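Long-range contact in probable outer membrane protein (Pseudomonas aeruginosa, PDB 3DWO), which probably carries hydrophobic compounds such as long-chain fatty acids across the outer membrane, as a channel of the FadL family: residues 133-147 against 164-176. Sequence-based numbering, arbitrary orientation.
With C8E ((hydroxyethyloxy)tri(ethyloxy)octane), chain D; C8E ((hydroxyethyloxy)tri(ethyloxy)octane), chain E.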
ATOM      1  N   ARG A 133      15.355  -5.126  14.779  1.00 18.25           N
ATOM      2  CA  ARG A 133      15.598  -3.695  14.564  1.00 18.32           C
ATOM      3  C   ARG A 133      16.606  -3.359  13.461  1.00 19.03           C
ATOM      4  O   ARG A 133      16.560  -2.257  12.899  1.00 19.20           O
ATOM      5  CB  ARG A 133      16.015  -3.012  15.880  1.00 16.93           C
ATOM      6  CG  ARG A 133      17.317  -3.511  16.497  1.00 15.99           C
ATOM      7  CD  ARG A 133      17.582  -2.819  17.831  1.00 18.15           C
ATOM      8  NE  ARG A 133      18.803  -3.290  18.486  1.00 17.82           N
ATOM      9  CZ  ARG A 133      18.939  -4.491  19.044  1.00 19.50           C
ATOM     10  NH1 ARG A 133      17.928  -5.350  19.032  1.00 16.51           N
ATOM     11  NH2 ARG A 133      20.091  -4.833  19.607  1.00 19.85           N
ATOM     12  N   ASP A 134      17.512  -4.284  13.144  1.00 17.01           N
ATOM     13  CA  ASP A 134      18.490  -4.027  12.081  1.00 20.81           C
ATOM     14  C   ASP A 134      17.824  -4.089  10.704  1.00 19.85           C
ATOM     15  O   ASP A 134      18.432  -3.729   9.702  1.00 21.52           O
ATOM     16  CB  ASP A 134      19.637  -5.049  12.095  1.00 22.59           C
ATOM     17  CG  ASP A 134      20.593  -4.872  13.278  1.00 27.85           C
ATOM     18  OD1 ASP A 134      20.509  -3.855  14.002  1.00 24.66           O
ATOM     19  OD2 ASP A 134      21.448  -5.770  13.474  1.00 30.91           O
ATOM     20  N   PHE A 135      16.582  -4.556  10.659  1.00 19.26           N
ATOM     21  CA  PHE A 135      15.852  -4.674   9.399  1.00 19.60           C
ATOM     22  C   PHE A 135      14.729  -3.666   9.274  1.00 19.56           C
ATOM     23  O   PHE A 135      14.411  -3.222   8.168  1.00 19.77           O
ATOM     24  CB  PHE A 135      15.262  -6.079   9.243  1.00 19.48           C
ATOM     25  CG  PHE A 135      16.297  -7.164   9.145  1.00 20.13           C
ATOM     26  CD1 PHE A 135      16.901  -7.672  10.287  1.00 21.95           C
ATOM     27  CD2 PHE A 135      16.683  -7.659   7.904  1.00 19.82           C
ATOM     28  CE1 PHE A 135      17.882  -8.665  10.197  1.00 22.39           C
ATOM     29  CE2 PHE A 135      17.659  -8.648   7.800  1.00 22.42           C
ATOM     30  CZ  PHE A 135      18.259  -9.151   8.953  1.00 22.35           C
ATOM     31  N   ALA A 136      14.119  -3.311  10.402  1.00 17.74           N
ATOM     32  CA  ALA A 136      13.030  -2.353  10.377  1.00 17.16           C
ATOM     33  C   ALA A 136      12.535  -1.958  11.753  1.00 17.99           C
ATOM     34  O   ALA A 136      12.549  -2.755  12.699  1.00 17.67           O
ATOM     35  CB  ALA A 136      11.864  -2.912   9.574  1.00 15.13           C
ATOM     36  N   VAL A 137      12.112  -0.706  11.853  1.00 16.83           N
ATOM     37  CA  VAL A 137      11.530  -0.187  13.076  1.00 17.52           C
ATOM     38  C   VAL A 137      10.186   0.364  12.606  1.00 17.65           C
ATOM     39  O   VAL A 137       9.155  -0.284  12.774  1.00 18.04           O
ATOM     40  CB  VAL A 137      12.392   0.927  13.713  1.00 19.65           C
ATOM     41  CG1 VAL A 137      11.690   1.482  14.956  1.00 20.03           C
ATOM     42  CG2 VAL A 137      13.754   0.363  14.112  1.00 20.13           C
ATOM     43  N   ASP A 138      10.200   1.535  11.975  1.00 17.43           N
ATOM     44  CA  ASP A 138       8.967   2.129  11.472  1.00 18.07           C
ATOM     45  C   ASP A 138       8.899   2.231   9.947  1.00 20.04           C
ATOM     46  O   ASP A 138       9.899   2.498   9.282  1.00 19.17           O
ATOM     47  CB  ASP A 138       8.767   3.523  12.066  1.00 18.96           C
ATOM     48  CG  ASP A 138       8.531   3.485  13.557  1.00 23.21           C
ATOM     49  OD1 ASP A 138       8.194   2.397  14.075  1.00 24.25           O
ATOM     50  OD2 ASP A 138       8.673   4.542  14.207  1.00 24.18           O
ATOM     51  N   THR A 139       7.704   2.008   9.407  1.00 19.48           N
ATOM     52  CA  THR A 139       7.467   2.098   7.973  1.00 21.28           C
ATOM     53  C   THR A 139       6.093   2.738   7.790  1.00 21.18           C
ATOM     54  O   THR A 139       5.095   2.250   8.316  1.00 20.62           O
ATOM     55  CB  THR A 139       7.464   0.702   7.302  1.00 23.51           C
ATOM     56  OG1 THR A 139       8.728   0.061   7.509  1.00 22.57           O
ATOM     57  CG2 THR A 139       7.212   0.836   5.813  1.00 22.16           C
ATOM     58  N   LYS A 140       6.053   3.843   7.059  1.00 21.88           N
ATOM     59  CA  LYS A 140       4.809   4.549   6.817  1.00 23.37           C
ATOM     60  C   LYS A 140       4.766   5.057   5.379  1.00 25.58           C
ATOM     61  O   LYS A 140       5.670   5.764   4.926  1.00 27.66           O
ATOM     62  CB  LYS A 140       4.681   5.709   7.809  1.00 27.06           C
ATOM     63  CG  LYS A 140       3.633   6.746   7.447  1.00 32.75           C
ATOM     64  CD  LYS A 140       2.267   6.130   7.202  1.00 38.50           C
ATOM     65  CE  LYS A 140       1.258   7.198   6.812  1.00 41.17           C
ATOM     66  NZ  LYS A 140       1.096   8.234   7.877  1.00 46.12           N
ATOM     67  N   ILE A 141       3.713   4.679   4.660  1.00 25.59           N
ATOM     68  CA  ILE A 141       3.537   5.080   3.269  1.00 25.19           C
ATOM     69  C   ILE A 141       2.075   5.423   3.018  1.00 25.17           C
ATOM     70  O   ILE A 141       1.186   4.666   3.390  1.00 23.65           O
ATOM     71  CB  ILE A 141       3.873   3.933   2.272  1.00 27.11           C
ATOM     72  CG1 ILE A 141       5.174   3.239   2.657  1.00 31.29           C
ATOM     73  CG2 ILE A 141       3.969   4.483   0.861  1.00 27.24           C
ATOM     74  CD1 ILE A 141       5.024   2.272   3.812  1.00 35.58           C
ATOM     75  N   GLU A 142       1.827   6.566   2.397  1.00 25.19           N
ATOM     76  CA  GLU A 142       0.467   6.932   2.052  1.00 25.13           C
ATOM     77  C   GLU A 142       0.481   7.788   0.805  1.00 25.37           C
ATOM     78  O   GLU A 142       1.303   8.697   0.670  1.00 24.54           O
ATOM     79  CB  GLU A 142      -0.254   7.677   3.181  1.00 23.29           C
ATOM     80  CG  GLU A 142      -1.654   8.139   2.729  1.00 25.30           C
ATOM     81  CD  GLU A 142      -2.645   8.350   3.872  1.00 26.98           C
ATOM     82  OE1 GLU A 142      -2.204   8.575   5.016  1.00 26.79           O
ATOM     83  OE2 GLU A 142      -3.872   8.304   3.619  1.00 23.88           O
ATOM     84  N   THR A 143      -0.425   7.465  -0.114  1.00 23.24           N
ATOM     85  CA  THR A 143      -0.563   8.188  -1.367  1.00 22.83           C
ATOM     86  C   THR A 143      -2.010   8.635  -1.493  1.00 23.98           C
ATOM     87  O   THR A 143      -2.928   7.825  -1.400  1.00 21.08           O
ATOM     88  CB  THR A 143      -0.225   7.287  -2.586  1.00 24.29           C
ATOM     89  OG1 THR A 143       1.170   6.953  -2.565  1.00 23.87           O
ATOM     90  CG2 THR A 143      -0.567   7.995  -3.892  1.00 23.99           C
ATOM     91  N   ILE A 144      -2.213   9.935  -1.682  1.00 24.98           N
ATOM     92  CA  ILE A 144      -3.552  10.463  -1.847  1.00 24.56           C
ATOM     93  C   ILE A 144      -3.579  11.171  -3.186  1.00 24.99           C
ATOM     94  O   ILE A 144      -2.655  11.910  -3.517  1.00 23.88           O
ATOM     95  CB  ILE A 144      -3.906  11.459  -0.731  1.00 26.04           C
ATOM     96  CG1 ILE A 144      -3.875  10.751   0.623  1.00 26.79           C
ATOM     97  CG2 ILE A 144      -5.295  12.037  -0.971  1.00 26.78           C
ATOM     98  CD1 ILE A 144      -4.221  11.655   1.788  1.00 29.57           C
ATOM     99  N   GLY A 145      -4.629  10.942  -3.964  1.00 25.56           N
ATOM    100  CA  GLY A 145      -4.712  11.583  -5.259  1.00 26.61           C
ATOM    101  C   GLY A 145      -6.024  12.283  -5.556  1.00 27.33           C
ATOM    102  O   GLY A 145      -7.086  11.889  -5.062  1.00 25.73           O
ATOM    103  N   LEU A 146      -5.932  13.343  -6.354  1.00 26.32           N
ATOM    104  CA  LEU A 146      -7.095  14.109  -6.786  1.00 29.01           C
ATOM    105  C   LEU A 146      -7.203  13.785  -8.273  1.00 30.34           C
ATOM    106  O   LEU A 146      -6.211  13.840  -9.001  1.00 31.01           O
ATOM    107  CB  LEU A 146      -6.871  15.606  -6.548  1.00 29.85           C
ATOM    108  CG  LEU A 146      -6.662  15.936  -5.064  1.00 32.80           C
ATOM    109  CD1 LEU A 146      -6.491  17.440  -4.863  1.00 33.16           C
ATOM    110  CD2 LEU A 146      -7.859  15.425  -4.262  1.00 32.78           C
ATOM    111  N   THR A 147      -8.406  13.446  -8.722  1.00 31.34           N
ATOM    112  CA  THR A 147      -8.608  13.033 -10.104  1.00 32.81           C
ATOM    113  C   THR A 147      -9.632  13.804 -10.926  1.00 32.15           C
ATOM    114  O   THR A 147     -10.576  14.380 -10.396  1.00 32.94           O
ATOM    115  CB  THR A 147      -9.000  11.532 -10.131  1.00 33.82           C
ATOM    116  OG1 THR A 147      -7.911  10.747  -9.634  1.00 37.26           O
ATOM    117  CG2 THR A 147      -9.335  11.081 -11.524  1.00 37.89           C
ATOM    118  N   VAL A 164      -6.819  11.909 -15.547  1.00 28.54           N
ATOM    119  CA  VAL A 164      -5.504  12.230 -15.022  1.00 28.60           C
ATOM    120  C   VAL A 164      -5.608  12.284 -13.513  1.00 28.02           C
ATOM    121  O   VAL A 164      -6.592  12.775 -12.973  1.00 28.42           O
ATOM    122  CB  VAL A 164      -5.022  13.605 -15.505  1.00 29.92           C
ATOM    123  CG1 VAL A 164      -6.052  14.659 -15.149  1.00 30.70           C
ATOM    124  CG2 VAL A 164      -3.687  13.949 -14.851  1.00 28.88           C
ATOM    125  N   ILE A 165      -4.596  11.773 -12.831  1.00 27.12           N
ATOM    126  CA  ILE A 165      -4.600  11.807 -11.381  1.00 26.84           C
ATOM    127  C   ILE A 165      -3.378  12.567 -10.898  1.00 26.09           C
ATOM    128  O   ILE A 165      -2.263  12.310 -11.353  1.00 25.90           O
ATOM    129  CB  ILE A 165      -4.592  10.374 -10.786  1.00 26.49           C
ATOM    130  CG1 ILE A 165      -4.335  10.433  -9.278  1.00 26.33           C
ATOM    131  CG2 ILE A 165      -3.553   9.520 -11.493  1.00 25.16           C
ATOM    132  CD1 ILE A 165      -4.375   9.075  -8.597  1.00 25.67           C
ATOM    133  N   ILE A 166      -3.591  13.537 -10.015  1.00 25.34           N
ATOM    134  CA  ILE A 166      -2.470  14.288  -9.461  1.00 24.54           C
ATOM    135  C   ILE A 166      -2.271  13.645  -8.107  1.00 24.87           C
ATOM    136  O   ILE A 166      -3.110  13.754  -7.206  1.00 25.16           O
ATOM    137  CB  ILE A 166      -2.769  15.783  -9.304  1.00 23.72           C
ATOM    138  CG1 ILE A 166      -3.143  16.380 -10.663  1.00 25.55           C
ATOM    139  CG2 ILE A 166      -1.531  16.496  -8.785  1.00 22.95           C
ATOM    140  CD1 ILE A 166      -2.064  16.206 -11.735  1.00 26.60           C
ATOM    141  N   GLN A 167      -1.142  12.968  -7.985  1.00 23.65           N
ATOM    142  CA  GLN A 167      -0.814  12.206  -6.804  1.00 24.90           C
ATOM    143  C   GLN A 167       0.246  12.786  -5.867  1.00 24.41           C
ATOM    144  O   GLN A 167       1.245  13.363  -6.293  1.00 24.97           O
ATOM    145  CB  GLN A 167      -0.418  10.805  -7.292  1.00 24.39           C
ATOM    146  CG  GLN A 167       0.238   9.930  -6.296  1.00 27.47           C
ATOM    147  CD  GLN A 167       1.640  10.354  -5.997  1.00 23.40           C
ATOM    148  OE1 GLN A 167       2.060  10.306  -4.851  1.00 28.47           O
ATOM    149  NE2 GLN A 167       2.385  10.765  -7.023  1.00 21.46           N
ATOM    150  N   ARG A 168       0.013  12.617  -4.574  1.00 24.79           N
ATOM    151  CA  ARG A 168       0.947  13.072  -3.558  1.00 25.77           C
ATOM    152  C   ARG A 168       1.273  11.892  -2.644  1.00 23.75           C
ATOM    153  O   ARG A 168       0.388  11.313  -2.019  1.00 23.25           O
ATOM    154  CB  ARG A 168       0.341  14.216  -2.745  1.00 28.64           C
ATOM    155  CG  ARG A 168       1.106  14.537  -1.471  1.00 34.63           C
ATOM    156  CD  ARG A 168       2.491  15.076  -1.749  1.00 41.73           C
ATOM    157  NE  ARG A 168       3.275  15.190  -0.522  1.00 48.95           N
ATOM    158  CZ  ARG A 168       2.871  15.838   0.567  1.00 51.04           C
ATOM    159  NH1 ARG A 168       1.687  16.435   0.584  1.00 53.28           N
ATOM    160  NH2 ARG A 168       3.648  15.881   1.646  1.00 50.76           N
ATOM    161  N   THR A 169       2.549  11.531  -2.582  1.00 23.04           N
ATOM    162  CA  THR A 169       2.992  10.423  -1.742  1.00 22.84           C
ATOM    163  C   THR A 169       3.953  10.892  -0.666  1.00 22.09           C
ATOM    164  O   THR A 169       4.857  11.674  -0.936  1.00 22.70           O
ATOM    165  CB  THR A 169       3.749   9.348  -2.557  1.00 22.48           C
ATOM    166  OG1 THR A 169       2.864   8.729  -3.493  1.00 24.13           O
ATOM    167  CG2 THR A 169       4.313   8.282  -1.629  1.00 21.58           C
ATOM    168  N   SER A 170       3.757  10.410   0.554  1.00 22.78           N
ATOM    169  CA  SER A 170       4.665  10.738   1.645  1.00 23.97           C
ATOM    170  C   SER A 170       5.147   9.387   2.146  1.00 22.33           C
ATOM    171  O   SER A 170       4.373   8.435   2.211  1.00 23.69           O
ATOM    172  CB  SER A 170       3.946  11.483   2.769  1.00 25.29           C
ATOM    173  OG  SER A 170       3.164  10.593   3.533  1.00 32.44           O
ATOM    174  N   GLY A 171       6.426   9.295   2.477  1.00 21.76           N
ATOM    175  CA  GLY A 171       6.964   8.038   2.948  1.00 20.67           C
ATOM    176  C   GLY A 171       7.969   8.229   4.062  1.00 22.42           C
ATOM    177  O   GLY A 171       8.683   9.231   4.109  1.00 19.73           O
ATOM    178  N   PHE A 172       8.010   7.264   4.972  1.00 20.52           N
ATOM    179  CA  PHE A 172       8.937   7.310   6.085  1.00 19.98           C
ATOM    180  C   PHE A 172       9.453   5.910   6.410  1.00 20.70           C
ATOM    181  O   PHE A 172       8.689   4.942   6.424  1.00 18.46           O
ATOM    182  CB  PHE A 172       8.268   7.886   7.333  1.00 22.40           C
ATOM    183  CG  PHE A 172       9.198   7.979   8.511  1.00 23.10           C
ATOM    184  CD1 PHE A 172      10.036   9.084   8.666  1.00 22.79           C
ATOM    185  CD2 PHE A 172       9.292   6.930   9.423  1.00 22.37           C
ATOM    186  CE1 PHE A 172      10.959   9.141   9.711  1.00 21.87           C
ATOM    187  CE2 PHE A 172      10.208   6.976  10.469  1.00 22.56           C
ATOM    188  CZ  PHE A 172      11.044   8.082  10.615  1.00 22.85           C
ATOM    189  N   VAL A 173      10.752   5.815   6.669  1.00 18.61           N
ATOM    190  CA  VAL A 173      11.384   4.552   7.015  1.00 19.67           C
ATOM    191  C   VAL A 173      12.463   4.789   8.064  1.00 20.02           C
ATOM    192  O   VAL A 173      13.281   5.704   7.932  1.00 20.34           O
ATOM    193  CB  VAL A 173      12.044   3.876   5.772  1.00 22.33           C
ATOM    194  CG1 VAL A 173      13.213   3.000   6.208  1.00 25.35           C
ATOM    195  CG2 VAL A 173      11.024   3.004   5.039  1.00 20.67           C
ATOM    196  N   SER A 174      12.446   3.984   9.119  1.00 18.00           N
ATOM    197  CA  SER A 174      13.469   4.089  10.149  1.00 17.64           C
ATOM    198  C   SER A 174      13.991   2.669  10.306  1.00 17.24           C
ATOM    199  O   SER A 174      13.259   1.704  10.087  1.00 16.01           O
ATOM    200  CB  SER A 174      12.904   4.631  11.473  1.00 14.22           C
ATOM    201  OG  SER A 174      12.045   3.700  12.097  1.00 22.35           O
ATOM    202  N   GLN A 175      15.255   2.537  10.677  1.00 17.17           N
ATOM    203  CA  GLN A 175      15.861   1.225  10.800  1.00 20.99           C
ATOM    204  C   GLN A 175      17.157   1.421  11.569  1.00 20.87           C
ATOM    205  O   GLN A 175      17.797   2.467  11.455  1.00 20.94           O
ATOM    206  CB  GLN A 175      16.128   0.687   9.384  1.00 24.41           C
ATOM    207  CG  GLN A 175      16.956  -0.575   9.261  1.00 28.53           C
ATOM    208  CD  GLN A 175      17.056  -1.027   7.812  1.00 30.52           C
ATOM    209  OE1 GLN A 175      16.654  -0.304   6.903  1.00 31.78           O
ATOM    210  NE2 GLN A 175      17.596  -2.219   7.589  1.00 31.17           N
ATOM    211  N   ASN A 176      17.526   0.433  12.373  1.00 18.81           N
ATOM    212  CA  ASN A 176      18.753   0.529  13.141  1.00 18.78           C
ATOM    213  C   ASN A 176      19.949   0.220  12.259  1.00 20.13           C
ATOM    214  O   ASN A 176      19.876  -0.660  11.395  1.00 19.89           O
ATOM    215  CB  ASN A 176      18.748  -0.461  14.297  1.00 18.75           C
ATOM    216  CG  ASN A 176      20.025  -0.395  15.113  1.00 20.54           C
ATOM    217  OD1 ASN A 176      20.313   0.625  15.740  1.00 17.57           O
ATOM    218  ND2 ASN A 176      20.804  -1.480  15.101  1.00 18.86           N
TER
HETATM  219  C1  C8E D 454       8.373  -6.624   1.400  1.00 50.18           C
HETATM  220  C2  C8E D 454       8.814  -5.332   1.915  1.00 50.76           C
HETATM  221  C3  C8E D 454       8.820  -4.243   0.948  1.00 49.31           C
HETATM  222  C4  C8E D 454       9.189  -3.036   1.667  1.00 50.82           C
HETATM  223  C5  C8E D 454       8.736  -1.856   0.889  1.00 50.43           C
HETATM  224  C6  C8E D 454       8.658  -0.689   1.747  1.00 51.12           C
HETATM  225  C7  C8E D 454       8.749   0.363   0.749  1.00 52.35           C
HETATM  226  C8  C8E D 454       7.829   1.466   1.118  1.00 53.78           C
HETATM  227  O9  C8E D 454       8.141   2.850   1.191  1.00 51.56           O
HETATM  228  C10 C8E D 454       9.144   3.278   2.092  1.00 51.76           C
HETATM  229  C11 C8E D 454       9.235   4.762   1.922  1.00 49.18           C
HETATM  230  O12 C8E D 454      10.295   5.104   1.012  1.00 48.77           O
HETATM  231  C13 C8E D 454      11.433   5.809   1.597  1.00 46.07           C
HETATM  232  C14 C8E D 454      12.655   5.154   2.315  1.00 47.72           C
HETATM  233  O15 C8E D 454      14.094   5.319   2.130  1.00 48.48           O
HETATM  234  C16 C8E D 454      14.629   4.381   1.174  1.00 47.91           C
HETATM  235  C17 C8E D 454      15.119   3.052   1.780  1.00 45.87           C
HETATM  236  O18 C8E D 454      15.382   2.870   3.188  1.00 46.74           O
HETATM  237  C19 C8E D 454      16.753   3.168   3.562  1.00 44.79           C
HETATM  238  C20 C8E D 454      17.691   2.135   4.289  1.00 45.53           C
HETATM  239  O21 C8E D 454      17.774   2.156   5.722  1.00 42.02           O
HETATM  240  C1  C8E E 455      -1.871   5.888   6.858  1.00 56.73           C
HETATM  241  C2  C8E E 455      -1.645   4.463   6.659  1.00 55.98           C
HETATM  242  C3  C8E E 455      -2.130   3.948   5.382  1.00 56.21           C
HETATM  243  C4  C8E E 455      -3.434   3.354   5.616  1.00 56.05           C
HETATM  244  C5  C8E E 455      -3.497   2.055   4.915  1.00 57.13           C
HETATM  245  C6  C8E E 455      -4.876   1.658   4.739  1.00 57.82           C
HETATM  246  C7  C8E E 455      -4.689   0.294   4.289  1.00 57.67           C
HETATM  247  C8  C8E E 455      -5.663  -0.552   4.989  1.00 59.25           C
HETATM  248  O9  C8E E 455      -6.135  -1.821   4.590  1.00 60.92           O
HETATM  249  C10 C8E E 455      -6.811  -1.964   3.358  1.00 60.89           C
HETATM  250  C11 C8E E 455      -7.142  -3.422   3.281  1.00 62.22           C
HETATM  251  O12 C8E E 455      -5.951  -4.228   3.389  1.00 62.26           O
HETATM  252  C13 C8E E 455      -6.179  -5.638   3.671  1.00 62.83           C
HETATM  253  C14 C8E E 455      -5.227  -6.583   4.470  1.00 62.71           C
HETATM  254  O15 C8E E 455      -4.587  -6.426   5.768  1.00 63.27           O
HETATM  255  C16 C8E E 455      -3.294  -5.801   5.635  1.00 63.68           C
HETATM  256  C17 C8E E 455      -2.127  -6.781   5.439  1.00 64.61           C
HETATM  257  O18 C8E E 455      -1.155  -7.063   6.465  1.00 64.80           O
HETATM  258  C19 C8E E 455      -0.009  -6.167   6.405  1.00 65.14           C
HETATM  259  C20 C8E E 455       1.445  -6.638   6.043  1.00 64.97           C
HETATM  260  O21 C8E E 455       1.959  -6.332   4.743  1.00 64.70           O
HETATM  261  O   HOH W   1      11.212   5.490  14.090  1.00 16.95           O
HETATM  262  O   HOH W   2      11.416   0.467   8.158  1.00 22.77           O
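Lys140 and Phe172 pair backbone to backbone in an antiparallel beta hairpin of the FadL-type outer membrane barrel. Glu142 with Ser170, Ile144 with Arg168 and Leu146 with Ile166 repeat the pairing, each with two N-H...O bonds. Lys140, Glu142, Ile144, Leu146, Ile166, Arg168 and Phe172 lie on one face of the sheet. Ile141, Val173 and the threonines lie on the other. The C8E detergent of chain D packs there against Ile141 and Val173. O9 of the C8E of chain D is 3.3 Å from Ile141 CG1, and C10 of the same molecule is 3.5 Å from Val173 CG2.

A classic beta bulge interrupts the pairing where Val137 and Asp138 both face Ser174. Val137 N binds Ser174 O from above the carbonyl plane. Ser174 OG sits between its own backbone N and carbonyl carbon (chi1 69°), where it accepts a hydrogen bond from Asp138 N at 2.8 Å. One water joins that OG to Asp138 OD2. A second links Asp138 O, Ser174 O and Thr139 OG1.

Side-chain amides of Gln175 and Asn176 bind the segment that leads into strand 138-147. Gln175 is fully extended, and its NE2 gives a nearly straight bond (179°) to Asp134 O at 2.7 Å. Its OE1 takes bonds from Arg372 and the detergent hydroxyl O21. Asn176 lies beside Asp134, amide and carboxylate nearly coplanar at 16°. Asn176 ND2 meets Asp134 OD1 at 2.6 Å, nearly along the C-O axis.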